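Local atomic coordinates of UDP-4-amino-4,6-dideoxy-N-acetyl-beta-L-altrosamine transaminase (Helicobacter pylori, PDB entry 2FNU), a protein that transfers an amino group from glutamate, through pyridoxal phosphate, to a UDP-linked 4-keto sugar in the second step of pseudaminic acid biosynthesis for flagellin modification. Residues His284-Lys298 and Glu338-His350. Residues are numbered along the deposited sequence; the frame is centred on the assembly and turned at random.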
ATOM      1  N   HIS B 284     -20.433  -8.311   9.182  1.00 12.69           N
ATOM      2  CA  HIS B 284     -19.628  -7.090   9.207  1.00 11.70           C
ATOM      3  C   HIS B 284     -20.469  -5.871   9.574  1.00 14.23           C
ATOM      4  O   HIS B 284     -20.014  -5.012  10.368  1.00 13.57           O
ATOM      5  CB  HIS B 284     -18.886  -6.866   7.880  1.00 12.15           C
ATOM      6  CG  HIS B 284     -18.218  -5.540   7.810  1.00 12.49           C
ATOM      7  ND1 HIS B 284     -17.362  -5.090   8.798  1.00 14.51           N
ATOM      8  CD2 HIS B 284     -18.304  -4.543   6.901  1.00 14.75           C
ATOM      9  CE1 HIS B 284     -16.954  -3.867   8.497  1.00 14.60           C
ATOM     10  NE2 HIS B 284     -17.512  -3.512   7.353  1.00 14.97           N
ATOM     11  N   LEU B 285     -21.660  -5.783   8.968  1.00 13.10           N
ATOM     12  CA  LEU B 285     -22.620  -4.708   9.280  1.00 11.56           C
ATOM     13  C   LEU B 285     -23.902  -5.287   9.836  1.00 12.63           C
ATOM     14  O   LEU B 285     -24.227  -6.461   9.561  1.00 12.88           O
ATOM     15  CB  LEU B 285     -22.991  -3.886   8.042  1.00 12.85           C
ATOM     16  CG  LEU B 285     -21.872  -3.267   7.203  1.00 13.68           C
ATOM     17  CD1 LEU B 285     -22.407  -2.600   5.915  1.00 13.22           C
ATOM     18  CD2 LEU B 285     -21.094  -2.250   8.025  1.00 13.17           C
ATOM     19  N   TYR B 286     -24.641  -4.458  10.572  1.00 11.51           N
ATOM     20  CA  TYR B 286     -26.021  -4.783  10.946  1.00 11.32           C
ATOM     21  C   TYR B 286     -26.901  -3.686  10.337  1.00 12.73           C
ATOM     22  O   TYR B 286     -27.087  -2.630  10.953  1.00 13.46           O
ATOM     23  CB  TYR B 286     -26.203  -4.807  12.476  1.00  9.86           C
ATOM     24  CG  TYR B 286     -27.587  -5.251  12.865  1.00 12.32           C
ATOM     25  CD1 TYR B 286     -27.871  -6.606  13.061  1.00 12.08           C
ATOM     26  CD2 TYR B 286     -28.628  -4.323  12.979  1.00 12.13           C
ATOM     27  CE1 TYR B 286     -29.167  -7.035  13.411  1.00 12.83           C
ATOM     28  CE2 TYR B 286     -29.912  -4.745  13.305  1.00 12.38           C
ATOM     29  CZ  TYR B 286     -30.167  -6.090  13.521  1.00 14.22           C
ATOM     30  OH  TYR B 286     -31.439  -6.516  13.852  1.00 13.74           O
ATOM     31  N   PRO B 287     -27.368  -3.886   9.091  1.00 11.63           N
ATOM     32  CA  PRO B 287     -28.204  -2.881   8.422  1.00 12.59           C
ATOM     33  C   PRO B 287     -29.663  -2.937   8.834  1.00 13.55           C
ATOM     34  O   PRO B 287     -30.239  -4.026   8.981  1.00 13.62           O
ATOM     35  CB  PRO B 287     -28.107  -3.260   6.925  1.00 12.53           C
ATOM     36  CG  PRO B 287     -27.006  -4.302   6.844  1.00 13.77           C
ATOM     37  CD  PRO B 287     -27.025  -4.999   8.188  1.00 12.53           C
ATOM     38  N   ILE B 288     -30.250  -1.753   8.994  1.00 13.67           N
ATOM     39  CA  ILE B 288     -31.704  -1.658   9.086  1.00 13.31           C
ATOM     40  C   ILE B 288     -32.191  -0.766   7.945  1.00 15.29           C
ATOM     41  O   ILE B 288     -31.463   0.152   7.519  1.00 14.59           O
ATOM     42  CB  ILE B 288     -32.183  -1.091  10.457  1.00 14.43           C
ATOM     43  CG1 ILE B 288     -31.688   0.356  10.651  1.00 13.51           C
ATOM     44  CG2 ILE B 288     -31.762  -2.014  11.604  1.00 15.57           C
ATOM     45  CD1 ILE B 288     -32.234   1.040  11.934  1.00 13.98           C
ATOM     46  N   LEU B 289     -33.404  -1.029   7.456  1.00 14.22           N
ATOM     47  CA  LEU B 289     -33.995  -0.229   6.375  1.00 15.44           C
ATOM     48  C   LEU B 289     -35.232   0.513   6.878  1.00 16.18           C
ATOM     49  O   LEU B 289     -36.239  -0.117   7.221  1.00 15.79           O
ATOM     50  CB  LEU B 289     -34.380  -1.104   5.167  1.00 14.57           C
ATOM     51  CG  LEU B 289     -33.257  -1.898   4.506  1.00 17.91           C
ATOM     52  CD1 LEU B 289     -33.851  -2.800   3.434  1.00 25.73           C
ATOM     53  CD2 LEU B 289     -32.240  -0.935   3.928  1.00 20.71           C
ATOM     54  N   MET B 290     -35.154   1.845   6.932  1.00 13.89           N
ATOM     55  CA  MET B 290     -36.265   2.672   7.433  1.00 16.32           C
ATOM     56  C   MET B 290     -37.479   2.615   6.540  1.00 17.49           C
ATOM     57  O   MET B 290     -37.356   2.512   5.323  1.00 18.51           O
ATOM     58  CB  MET B 290     -35.864   4.155   7.461  1.00 17.21           C
ATOM     59  CG  MET B 290     -34.634   4.501   8.239  1.00 22.40           C
ATOM     60  SD  MET B 290     -34.494   6.299   8.428  1.00 19.05           S
ATOM     61  CE  MET B 290     -34.635   6.969   6.777  1.00 17.49           C
ATOM     62  N   HIS B 291     -38.657   2.756   7.145  1.00 16.65           N
ATOM     63  CA  HIS B 291     -39.875   3.001   6.373  1.00 21.14           C
ATOM     64  C   HIS B 291     -39.698   4.277   5.553  1.00 21.22           C
ATOM     65  O   HIS B 291     -39.049   5.231   5.997  1.00 20.71           O
ATOM     66  CB  HIS B 291     -41.053   3.147   7.337  1.00 22.62           C
ATOM     67  CG  HIS B 291     -42.388   3.267   6.663  1.00 31.65           C
ATOM     68  ND1 HIS B 291     -43.347   2.278   6.729  1.00 41.76           N
ATOM     69  CD2 HIS B 291     -42.928   4.262   5.918  1.00 34.89           C
ATOM     70  CE1 HIS B 291     -44.417   2.657   6.053  1.00 38.69           C
ATOM     71  NE2 HIS B 291     -44.187   3.856   5.548  1.00 36.08           N
ATOM     72  N   GLN B 292     -40.270   4.290   4.352  1.00 21.67           N
ATOM     73  CA  GLN B 292     -40.185   5.440   3.448  1.00 22.91           C
ATOM     74  C   GLN B 292     -40.630   6.769   4.066  1.00 22.82           C
ATOM     75  O   GLN B 292     -40.180   7.831   3.628  1.00 24.28           O
ATOM     76  CB  GLN B 292     -40.979   5.163   2.170  1.00 27.28           C
ATOM     77  N   LYS B 293     -41.502   6.714   5.075  1.00 25.78           N
ATOM     78  CA  LYS B 293     -41.988   7.943   5.720  1.00 27.15           C
ATOM     79  C   LYS B 293     -40.857   8.750   6.380  1.00 27.55           C
ATOM     80  O   LYS B 293     -40.994   9.951   6.579  1.00 28.37           O
ATOM     81  CB  LYS B 293     -43.138   7.656   6.712  1.00 26.71           C
ATOM     82  CG  LYS B 293     -42.712   7.072   8.066  1.00 30.19           C
ATOM     83  CD  LYS B 293     -43.904   6.803   9.004  1.00 30.81           C
ATOM     84  CE  LYS B 293     -44.629   5.505   8.640  1.00 36.60           C
ATOM     85  NZ  LYS B 293     -45.733   5.141   9.577  1.00 35.83           N
ATOM     86  N   PHE B 294     -39.742   8.082   6.702  1.00 23.68           N
ATOM     87  CA  PHE B 294     -38.601   8.728   7.363  1.00 20.23           C
ATOM     88  C   PHE B 294     -37.503   9.228   6.409  1.00 19.40           C
ATOM     89  O   PHE B 294     -36.536   9.865   6.849  1.00 21.18           O
ATOM     90  CB  PHE B 294     -37.982   7.767   8.390  1.00 19.39           C
ATOM     91  CG  PHE B 294     -38.935   7.324   9.462  1.00 21.46           C
ATOM     92  CD1 PHE B 294     -39.378   8.221  10.438  1.00 21.56           C
ATOM     93  CD2 PHE B 294     -39.394   6.009   9.503  1.00 23.61           C
ATOM     94  CE1 PHE B 294     -40.257   7.807  11.447  1.00 19.55           C
ATOM     95  CE2 PHE B 294     -40.284   5.592  10.509  1.00 23.70           C
ATOM     96  CZ  PHE B 294     -40.717   6.496  11.476  1.00 22.85           C
ATOM     97  N   PHE B 295     -37.640   8.956   5.112  1.00 21.20           N
ATOM     98  CA  PHE B 295     -36.593   9.328   4.154  1.00 20.58           C
ATOM     99  C   PHE B 295     -36.253  10.813   4.233  1.00 23.39           C
ATOM    100  O   PHE B 295     -35.087  11.179   4.258  1.00 21.92           O
ATOM    101  CB  PHE B 295     -36.981   8.975   2.713  1.00 20.63           C
ATOM    102  CG  PHE B 295     -36.915   7.496   2.378  1.00 20.63           C
ATOM    103  CD1 PHE B 295     -37.089   7.092   1.054  1.00 22.82           C
ATOM    104  CD2 PHE B 295     -36.687   6.518   3.353  1.00 19.31           C
ATOM    105  CE1 PHE B 295     -37.050   5.743   0.703  1.00 19.93           C
ATOM    106  CE2 PHE B 295     -36.648   5.165   3.011  1.00 19.35           C
ATOM    107  CZ  PHE B 295     -36.842   4.780   1.692  1.00 19.46           C
ATOM    108  N   THR B 296     -37.278  11.664   4.296  1.00 25.02           N
ATOM    109  CA  THR B 296     -37.057  13.120   4.282  1.00 25.85           C
ATOM    110  C   THR B 296     -36.428  13.653   5.560  1.00 25.76           C
ATOM    111  O   THR B 296     -35.840  14.737   5.550  1.00 29.86           O
ATOM    112  CB  THR B 296     -38.366  13.912   3.986  1.00 25.98           C
ATOM    113  OG1 THR B 296     -39.379  13.531   4.926  1.00 34.86           O
ATOM    114  CG2 THR B 296     -38.842  13.631   2.567  1.00 33.82           C
ATOM    115  N   CYS B 297     -36.544  12.915   6.662  1.00 23.13           N
ATOM    116  CA  CYS B 297     -35.896  13.366   7.897  1.00 25.29           C
ATOM    117  C   CYS B 297     -34.698  12.509   8.323  1.00 25.35           C
ATOM    118  O   CYS B 297     -34.317  12.499   9.499  1.00 25.36           O
ATOM    119  CB  CYS B 297     -36.913  13.520   9.037  1.00 30.73           C
ATOM    120  SG  CYS B 297     -37.819  12.037   9.436  1.00 37.13           S
ATOM    121  N   LYS B 298     -34.091  11.823   7.355  1.00 21.31           N
ATOM    122  CA  LYS B 298     -32.944  10.945   7.644  1.00 21.53           C
ATOM    123  C   LYS B 298     -31.760  11.623   8.340  1.00 20.43           C
ATOM    124  O   LYS B 298     -31.223  11.091   9.308  1.00 21.49           O
ATOM    125  CB  LYS B 298     -32.450  10.234   6.399  1.00 19.38           C
ATOM    126  CG  LYS B 298     -31.391   9.191   6.764  1.00 24.21           C
ATOM    127  CD  LYS B 298     -31.143   8.267   5.647  1.00 22.07           C
ATOM    128  CE  LYS B 298     -30.321   7.051   6.087  1.00 17.06           C
ATOM    129  NZ  LYS B 298     -29.957   6.331   4.847  1.00 16.46           N
ATOM    130  N   GLU B 338     -31.223   3.971  -5.110  1.00 13.07           N
ATOM    131  CA  GLU B 338     -31.645   5.201  -4.426  1.00 15.22           C
ATOM    132  C   GLU B 338     -32.494   4.895  -3.192  1.00 13.92           C
ATOM    133  O   GLU B 338     -32.250   5.452  -2.107  1.00 15.46           O
ATOM    134  CB  GLU B 338     -32.438   6.115  -5.376  1.00 15.43           C
ATOM    135  CG  GLU B 338     -31.663   6.561  -6.620  1.00 15.17           C
ATOM    136  CD  GLU B 338     -30.511   7.510  -6.308  1.00 22.67           C
ATOM    137  OE1 GLU B 338     -30.711   8.462  -5.524  1.00 25.31           O
ATOM    138  OE2 GLU B 338     -29.405   7.315  -6.861  1.00 18.98           O
ATOM    139  N   ASP B 339     -33.482   4.015  -3.357  1.00 14.32           N
ATOM    140  CA  ASP B 339     -34.357   3.644  -2.234  1.00 14.83           C
ATOM    141  C   ASP B 339     -33.553   2.966  -1.129  1.00 14.06           C
ATOM    142  O   ASP B 339     -33.754   3.272   0.048  1.00 16.17           O
ATOM    143  CB  ASP B 339     -35.503   2.710  -2.662  1.00 16.28           C
ATOM    144  CG  ASP B 339     -36.560   3.402  -3.533  1.00 19.87           C
ATOM    145  OD1 ASP B 339     -36.575   4.645  -3.645  1.00 20.54           O
ATOM    146  OD2 ASP B 339     -37.362   2.661  -4.127  1.00 22.32           O
ATOM    147  N   PHE B 340     -32.637   2.059  -1.504  1.00 13.28           N
ATOM    148  CA  PHE B 340     -31.831   1.380  -0.493  1.00 14.48           C
ATOM    149  C   PHE B 340     -30.970   2.379   0.294  1.00 14.87           C
ATOM    150  O   PHE B 340     -30.921   2.358   1.527  1.00 14.31           O
ATOM    151  CB  PHE B 340     -30.936   0.314  -1.138  1.00 13.77           C
ATOM    152  CG  PHE B 340     -30.193  -0.516  -0.132  1.00 11.96           C
ATOM    153  CD1 PHE B 340     -30.767  -1.660   0.400  1.00 12.82           C
ATOM    154  CD2 PHE B 340     -28.917  -0.135   0.298  1.00 13.51           C
ATOM    155  CE1 PHE B 340     -30.065  -2.413   1.362  1.00 12.08           C
ATOM    156  CE2 PHE B 340     -28.217  -0.880   1.243  1.00 15.13           C
ATOM    157  CZ  PHE B 340     -28.798  -2.019   1.774  1.00 13.76           C
ATOM    158  N   TYR B 341     -30.271   3.248  -0.430  1.00 14.56           N
ATOM    159  CA  TYR B 341     -29.446   4.274   0.223  1.00 14.21           C
ATOM    160  C   TYR B 341     -30.269   5.157   1.160  1.00 15.10           C
ATOM    161  O   TYR B 341     -29.849   5.448   2.277  1.00 15.37           O
ATOM    162  CB  TYR B 341     -28.787   5.117  -0.858  1.00 15.68           C
ATOM    163  CG  TYR B 341     -28.047   6.353  -0.409  1.00 14.34           C
ATOM    164  CD1 TYR B 341     -27.043   6.290   0.553  1.00 17.16           C
ATOM    165  CD2 TYR B 341     -28.311   7.585  -1.009  1.00 17.09           C
ATOM    166  CE1 TYR B 341     -26.333   7.448   0.938  1.00 17.50           C
ATOM    167  CE2 TYR B 341     -27.606   8.743  -0.643  1.00 16.01           C
ATOM    168  CZ  TYR B 341     -26.632   8.664   0.327  1.00 17.16           C
ATOM    169  OH  TYR B 341     -25.926   9.796   0.665  1.00 21.53           O
ATOM    170  N   HIS B 342     -31.446   5.579   0.713  1.00 15.44           N
ATOM    171  CA  HIS B 342     -32.268   6.442   1.551  1.00 15.25           C
ATOM    172  C   HIS B 342     -32.707   5.707   2.804  1.00 14.33           C
ATOM    173  O   HIS B 342     -32.756   6.291   3.880  1.00 17.20           O
ATOM    174  CB  HIS B 342     -33.466   6.978   0.770  1.00 16.29           C
ATOM    175  CG  HIS B 342     -33.070   7.867  -0.363  1.00 18.81           C
ATOM    176  ND1 HIS B 342     -33.848   8.032  -1.487  1.00 22.29           N
ATOM    177  CD2 HIS B 342     -31.972   8.637  -0.547  1.00 21.66           C
ATOM    178  CE1 HIS B 342     -33.248   8.866  -2.317  1.00 19.97           C
ATOM    179  NE2 HIS B 342     -32.108   9.246  -1.773  1.00 18.43           N
ATOM    180  N   ALA B 343     -32.965   4.411   2.667  1.00 13.35           N
ATOM    181  CA  ALA B 343     -33.514   3.623   3.780  1.00 14.00           C
ATOM    182  C   ALA B 343     -32.466   3.150   4.790  1.00 14.59           C
ATOM    183  O   ALA B 343     -32.771   2.947   5.973  1.00 14.81           O
ATOM    184  CB  ALA B 343     -34.284   2.419   3.245  1.00 15.22           C
ATOM    185  N   GLU B 344     -31.224   2.958   4.346  1.00 13.42           N
ATOM    186  CA  GLU B 344     -30.293   2.162   5.156  1.00 12.40           C
ATOM    187  C   GLU B 344     -29.551   2.922   6.256  1.00 15.04           C
ATOM    188  O   GLU B 344     -29.066   4.042   6.054  1.00 15.22           O
ATOM    189  CB  GLU B 344     -29.262   1.481   4.240  1.00 12.43           C
ATOM    190  CG  GLU B 344     -28.514   0.294   4.888  1.00 12.47           C
ATOM    191  CD  GLU B 344     -27.285   0.686   5.721  1.00 15.42           C
ATOM    192  OE1 GLU B 344     -26.738   1.808   5.550  1.00 15.14           O
ATOM    193  OE2 GLU B 344     -26.863  -0.170   6.552  1.00 15.86           O
ATOM    194  N   ILE B 345     -29.440   2.263   7.408  1.00 13.86           N
ATOM    195  CA  ILE B 345     -28.604   2.726   8.524  1.00 13.26           C
ATOM    196  C   ILE B 345     -27.880   1.511   9.066  1.00 13.86           C
ATOM    197  O   ILE B 345     -28.510   0.475   9.292  1.00 13.65           O
ATOM    198  CB  ILE B 345     -29.430   3.353   9.666  1.00 13.80           C
ATOM    199  CG1 ILE B 345     -30.230   4.552   9.140  1.00 15.56           C
ATOM    200  CG2 ILE B 345     -28.508   3.784  10.796  1.00 13.86           C
ATOM    201  CD1 ILE B 345     -31.159   5.182  10.204  1.00 16.21           C
ATOM    202  N   SER B 346     -26.561   1.637   9.252  1.00 12.72           N
ATOM    203  CA  SER B 346     -25.755   0.578   9.855  1.00 11.74           C
ATOM    204  C   SER B 346     -25.548   0.850  11.328  1.00 13.44           C
ATOM    205  O   SER B 346     -25.000   1.884  11.699  1.00 13.62           O
ATOM    206  CB  SER B 346     -24.398   0.475   9.166  1.00 11.30           C
ATOM    207  OG  SER B 346     -24.605   0.151   7.788  1.00 13.93           O
ATOM    208  N   LEU B 347     -25.988  -0.090  12.160  1.00 12.18           N
ATOM    209  CA  LEU B 347     -25.883   0.070  13.614  1.00 13.65           C
ATOM    210  C   LEU B 347     -24.624  -0.561  14.187  1.00 13.39           C
ATOM    211  O   LEU B 347     -24.058  -1.492  13.588  1.00 14.82           O
ATOM    212  CB  LEU B 347     -27.106  -0.561  14.288  1.00 13.91           C
ATOM    213  CG  LEU B 347     -28.469   0.007  13.878  1.00 13.82           C
ATOM    214  CD1 LEU B 347     -29.562  -0.750  14.639  1.00 15.50           C
ATOM    215  CD2 LEU B 347     -28.583   1.500  14.174  1.00 15.30           C
ATOM    216  N   PRO B 348     -24.174  -0.086  15.363  1.00 14.21           N
ATOM    217  CA  PRO B 348     -22.972  -0.697  15.931  1.00 13.99           C
ATOM    218  C   PRO B 348     -23.029  -2.224  16.010  1.00 14.59           C
ATOM    219  O   PRO B 348     -23.991  -2.808  16.519  1.00 14.15           O
ATOM    220  CB  PRO B 348     -22.868  -0.060  17.324  1.00 13.16           C
ATOM    221  CG  PRO B 348     -23.537   1.300  17.148  1.00 14.81           C
ATOM    222  CD  PRO B 348     -24.688   1.020  16.199  1.00 15.13           C
ATOM    223  N   CYS B 349     -21.990  -2.863  15.492  1.00 13.60           N
ATOM    224  CA  CYS B 349     -21.956  -4.309  15.420  1.00 14.80           C
ATOM    225  C   CYS B 349     -20.491  -4.694  15.253  1.00 16.24           C
ATOM    226  O   CYS B 349     -19.889  -4.396  14.224  1.00 15.61           O
ATOM    227  CB  CYS B 349     -22.775  -4.800  14.229  1.00 17.78           C
ATOM    228  SG  CYS B 349     -22.783  -6.606  14.079  1.00 19.57           S
ATOM    229  N   HIS B 350     -19.917  -5.280  16.297  1.00 12.58           N
ATOM    230  CA  HIS B 350     -18.538  -5.796  16.297  1.00 13.43           C
ATOM    231  C   HIS B 350     -18.386  -6.761  17.472  1.00 14.70           C
ATOM    232  O   HIS B 350     -19.260  -6.847  18.345  1.00 14.10           O
ATOM    233  CB  HIS B 350     -17.498  -4.671  16.366  1.00 13.94           C
ATOM    234  CG  HIS B 350     -17.646  -3.795  17.565  1.00 13.34           C
ATOM    235  ND1 HIS B 350     -17.134  -4.136  18.801  1.00 14.39           N
ATOM    236  CD2 HIS B 350     -18.248  -2.590  17.721  1.00 14.84           C
ATOM    237  CE1 HIS B 350     -17.414  -3.175  19.666  1.00 14.52           C
ATOM    238  NE2 HIS B 350     -18.100  -2.232  19.041  1.00 14.85           N
TER
HETATM  239  O   HOH W   1     -18.142  -5.471  12.776  1.00 27.93           O
HETATM  240  O   HOH W   2     -23.268  -2.048  11.135  1.00 13.63           O
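Ile288 and Ile345 face each other as an antiparallel hydrogen-bonded pair in the closely packed, buried middle of the contact. Ile288 N reaches Ile345 O at 2.8 Å and Ile345 N returns to Ile288 O. One step further, Met290 N takes Ala343 O, the carbonyl at the end of helix 335-343, so the pairing runs straight into the helix. On the Ile288 face, Leu347 CD1 touches both Ile288 CG2 and Tyr286 CD2, while Met290 SD sits 3.9 Å from Ile345 CD1; Phe369 of helix 355-370 and Phe264 of helix 246-264 pack on this apolar side. On the other face Leu289 CD2 meets Phe340 CE1 at 3.7 Å and also touches Glu344 CB. Strand 286-290 is the middle of a three-stranded antiparallel sheet, between 270-272 and 344-347, separate from the large seven-stranded sheet of this PLP-dependent aminotransferase. The Glu344 chain bends at chi2 (-85°), bringing OE2 against Pro287 CB, and OE2 accepts Ser346 OG at 2.6 Å on its syn lone pair; substrate-binding His315 bonds Glu344 OE1 through N and Ser346 OG through ND1. Lys298, extended with CG anti to its backbone N (chi1 -172°), lays its chain across the helix end and gives NZ to Glu344 O at 2.7 Å, with a weak bond to His342 O. On the more exposed, solvent-facing side, Phe295 packs CE2 on Ala343 CB and takes His342 CB over one face, 3.7 Å from the ring centroid; the imidazole turns its edge to that ring in an offset edge-to-face pair, planes at 62°. Toward His284, Leu347 N still bonds Tyr286 O at 3.0 Å, but a water links Tyr286 N to Leu347 O, and beyond it a second water joins His284 O to Cys349 O. The His284 side chain lies about 3 Å from that of Lys183, the pyridoxal phosphate attachment lysine, unattached here.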